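Local coordinates for protein cortical-lytic enzyme (Clostridium perfringens, PDB 5JIP) that is a spore cortex-lytic muramidase of glycoside hydrolase family 25, involved in hydrolysing cortical peptidoglycan during germination and probably acting as a lysozyme, at residues A[261-266]-A[271-276]. Residues are numbered along the deposited sequence; the frame is centred on the assembly and turned at random.
Sequences GYNVFV and AGTLPR
Tyr-262 and Leu-274 face each other as a hydrogen-bonded antiparallel pair: Leu-274 N gives a nearly straight bond to Tyr-262 O (2.8 Å), and Tyr-262 N returns one to Leu-274 O. The next such link runs from Val-264 N to Gly-272 O (3.0 Å). Here the ladder slips, because Val-264 O takes its main bond from Ala-271 N (2.8 Å) and only a weak one from Gly-272 N. Gly-272 suits this kink, since at its backbone angles a CB would jam against the preceding carbonyl oxygen.

The tighter apolar packing lies on the face of Val-264 and Leu-274, whose branched hydrocarbon side chains suit it. CG2 of Val-264, anti to its carbonyl carbon, slants across to Leu-274 CD2 (3.8 Å), and Trp-251 touches both side chains. At the bulge itself, the small methyl of Ala-271 meets Val-266 CG2 at a looser 4.1 Å, with Ile-283 of strand 280-284 packed against both residues.

On the other face Asn-263 and Thr-273 lie side by side, and Thr-273 OG1 donates to Asn-263 OD1 (2.7 Å). Asn-263 fits here by offering both acceptor and donor: with chi1 at -68° and chi2 at -38°, the amide turns its oxygen to the threonine, while ND2 reaches Glu-301 and also Thr-273 of the second subunit. This polar pair therefore belongs to the dimer interface.

Toward partly exposed Pro-275 and Arg-276, regular pairing gives way to a loop, yet the backbones stay close: Gly-261 CA lies 3.0 Å from Leu-274 O, where a CB would clash. The Tyr-262 ring turns an edge to Pro-275 O, and its hydroxyl, also bonded to Asn-254 N, donates to a water that bridges to Arg-276 O. The whole is a β-hairpin with a classic β-bulge, its 269-275 strand outermost within this chain in a four-stranded antiparallel sheet, distinct from the barrel's mixed sheet.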
ATOM      1  N   GLY A 261       3.210  -3.738  -2.039  1.00  8.17           N
ATOM      2  CA  GLY A 261       2.684  -5.083  -1.918  1.00  7.36           C
ATOM      3  C   GLY A 261       2.777  -5.843  -3.227  1.00  6.91           C
ATOM      4  O   GLY A 261       3.421  -5.411  -4.176  1.00  8.15           O
ATOM      5  N   TYR A 262       2.081  -6.969  -3.251  1.00  6.32           N
ATOM      6  CA  TYR A 262       2.075  -7.907  -4.358  1.00  5.59           C
ATOM      7  C   TYR A 262       0.680  -8.474  -4.518  1.00  7.22           C
ATOM      8  O   TYR A 262      -0.046  -8.667  -3.535  1.00  7.85           O
ATOM      9  CB  TYR A 262       3.038  -9.088  -4.142  1.00  8.29           C
ATOM     10  CG  TYR A 262       4.417  -8.737  -3.681  1.00  6.22           C
ATOM     11  CD1 TYR A 262       4.683  -8.521  -2.336  1.00  6.51           C
ATOM     12  CD2 TYR A 262       5.477  -8.683  -4.585  1.00  7.91           C
ATOM     13  CE1 TYR A 262       5.949  -8.195  -1.910  1.00  8.33           C
ATOM     14  CE2 TYR A 262       6.734  -8.377  -4.177  1.00  6.66           C
ATOM     15  CZ  TYR A 262       6.989  -8.157  -2.844  1.00  7.87           C
ATOM     16  OH  TYR A 262       8.268  -7.857  -2.468  1.00 11.09           O
ATOM     17  N   ASN A 263       0.329  -8.761  -5.761  1.00  6.70           N
ATOM     18  CA  ASN A 263      -0.811  -9.599  -6.104  1.00  6.85           C
ATOM     19  C   ASN A 263      -0.298 -10.887  -6.737  1.00  9.54           C
ATOM     20  O   ASN A 263       0.574 -10.859  -7.613  1.00  7.86           O
ATOM     21  CB  ASN A 263      -1.753  -8.906  -7.089  1.00  6.68           C
ATOM     22  CG  ASN A 263      -2.461  -7.713  -6.481  1.00  6.54           C
ATOM     23  OD1 ASN A 263      -2.852  -7.725  -5.304  1.00  8.42           O
ATOM     24  ND2 ASN A 263      -2.579  -6.644  -7.260  1.00  6.47           N
ATOM     25  N   VAL A 264      -0.891 -12.005  -6.323  1.00 12.71           N
ATOM     26  CA  VAL A 264      -0.542 -13.341  -6.810  1.00  9.99           C
ATOM     27  C   VAL A 264      -1.747 -13.946  -7.509  1.00 10.40           C
ATOM     28  O   VAL A 264      -2.897 -13.758  -7.080  1.00  9.44           O
ATOM     29  CB  VAL A 264      -0.069 -14.247  -5.659  1.00 13.28           C
ATOM     30  CG1 VAL A 264       0.189 -15.667  -6.152  1.00 14.20           C
ATOM     31  CG2 VAL A 264       1.189 -13.648  -5.028  1.00  9.95           C
ATOM     32  N   PHE A 265      -1.473 -14.692  -8.575  1.00 10.22           N
ATOM     33  CA  PHE A 265      -2.515 -15.251  -9.428  1.00 14.87           C
ATOM     34  C   PHE A 265      -2.247 -16.721  -9.717  1.00 12.72           C
ATOM     35  O   PHE A 265      -1.089 -17.130  -9.873  1.00 11.37           O
ATOM     36  CB  PHE A 265      -2.587 -14.503 -10.737  1.00 12.53           C
ATOM     37  CG  PHE A 265      -2.856 -13.019 -10.581  1.00 13.32           C
ATOM     38  CD1 PHE A 265      -1.811 -12.124 -10.362  1.00 12.76           C
ATOM     39  CD2 PHE A 265      -4.156 -12.531 -10.659  1.00 17.39           C
ATOM     40  CE1 PHE A 265      -2.065 -10.756 -10.221  1.00 13.79           C
ATOM     41  CE2 PHE A 265      -4.427 -11.165 -10.503  1.00 14.88           C
ATOM     42  CZ  PHE A 265      -3.384 -10.278 -10.297  1.00 14.11           C
ATOM     43  N   VAL A 266      -3.334 -17.492  -9.809  1.00 16.37           N
ATOM     44  CA  VAL A 266      -3.300 -18.897 -10.217  1.00 16.63           C
ATOM     45  C   VAL A 266      -4.084 -19.010 -11.520  1.00 17.85           C
ATOM     46  O   VAL A 266      -5.291 -18.725 -11.549  1.00 16.81           O
ATOM     47  CB  VAL A 266      -3.886 -19.828  -9.143  1.00 17.02           C
ATOM     48  CG1 VAL A 266      -3.931 -21.272  -9.682  1.00 25.57           C
ATOM     49  CG2 VAL A 266      -3.098 -19.753  -7.842  1.00 16.51           C
ATOM     50  N   ALA A 271      -5.429 -14.673  -6.465  1.00 16.65           N
ATOM     51  CA  ALA A 271      -5.261 -15.525  -5.309  1.00 14.52           C
ATOM     52  C   ALA A 271      -5.025 -14.760  -4.016  1.00 14.84           C
ATOM     53  O   ALA A 271      -5.261 -15.323  -2.947  1.00 18.37           O
ATOM     54  CB  ALA A 271      -4.097 -16.502  -5.536  1.00 13.79           C
ATOM     55  N   GLY A 272      -4.578 -13.513  -4.069  1.00  8.88           N
ATOM     56  CA  GLY A 272      -4.406 -12.758  -2.844  1.00  7.83           C
ATOM     57  C   GLY A 272      -3.536 -11.540  -3.049  1.00  7.25           C
ATOM     58  O   GLY A 272      -2.826 -11.402  -4.054  1.00  9.93           O
ATOM     59  N   THR A 273      -3.612 -10.650  -2.062  1.00 10.14           N
ATOM     60  CA  THR A 273      -2.782  -9.456  -1.987  1.00  6.91           C
ATOM     61  C   THR A 273      -1.921  -9.529  -0.738  1.00  8.22           C
ATOM     62  O   THR A 273      -2.428  -9.819   0.348  1.00  7.67           O
ATOM     63  CB  THR A 273      -3.641  -8.190  -1.974  1.00  7.27           C
ATOM     64  OG1 THR A 273      -4.450  -8.167  -3.152  1.00  8.34           O
ATOM     65  CG2 THR A 273      -2.784  -6.942  -1.931  1.00  8.45           C
ATOM     66  N   LEU A 274      -0.624  -9.296  -0.900  1.00  4.99           N
ATOM     67  CA  LEU A 274       0.317  -9.345   0.217  1.00  6.67           C
ATOM     68  C   LEU A 274       0.893  -7.955   0.466  1.00  6.40           C
ATOM     69  O   LEU A 274       0.977  -7.146  -0.466  1.00  7.23           O
ATOM     70  CB  LEU A 274       1.467 -10.315  -0.059  1.00  8.86           C
ATOM     71  CG  LEU A 274       1.181 -11.804  -0.255  1.00 10.53           C
ATOM     72  CD1 LEU A 274       0.340 -12.339   0.893  1.00 15.16           C
ATOM     73  CD2 LEU A 274       0.559 -12.047  -1.606  1.00  8.60           C
ATOM     74  N   PRO A 275       1.315  -7.646   1.693  1.00  7.48           N
ATOM     75  CA  PRO A 275       1.913  -6.341   1.983  1.00  7.54           C
ATOM     76  C   PRO A 275       3.397  -6.318   1.597  1.00  6.39           C
ATOM     77  O   PRO A 275       3.985  -7.318   1.187  1.00  8.17           O
ATOM     78  CB  PRO A 275       1.716  -6.198   3.495  1.00  6.67           C
ATOM     79  CG  PRO A 275       1.818  -7.663   3.991  1.00  6.69           C
ATOM     80  CD  PRO A 275       1.137  -8.457   2.914  1.00  9.68           C
ATOM     81  N   ARG A 276       4.017  -5.160   1.821  1.00  6.76           N
ATOM     82  CA  ARG A 276       5.324  -4.857   1.231  1.00  8.63           C
ATOM     83  C   ARG A 276       6.446  -5.761   1.740  1.00 11.73           C
ATOM     84  O   ARG A 276       7.417  -6.000   1.005  1.00  7.78           O
ATOM     85  CB  ARG A 276       5.684  -3.406   1.483  1.00  8.92           C
ATOM     86  CG  ARG A 276       5.853  -3.083   2.935  1.00 11.33           C
ATOM     87  CD  ARG A 276       6.076  -1.599   3.187  1.00 16.37           C
ATOM     88  NE  ARG A 276       4.916  -0.764   2.875  1.00 27.16           N
ATOM     89  CZ  ARG A 276       4.874   0.550   3.104  1.00 39.31           C
ATOM     90  NH1 ARG A 276       3.791   1.261   2.778  1.00 27.68           N
ATOM     91  NH2 ARG A 276       5.926   1.159   3.665  1.00 30.87           N
TER
HETATM   92  O   HOH W   1       8.699  -8.132   0.118  1.00  7.03           O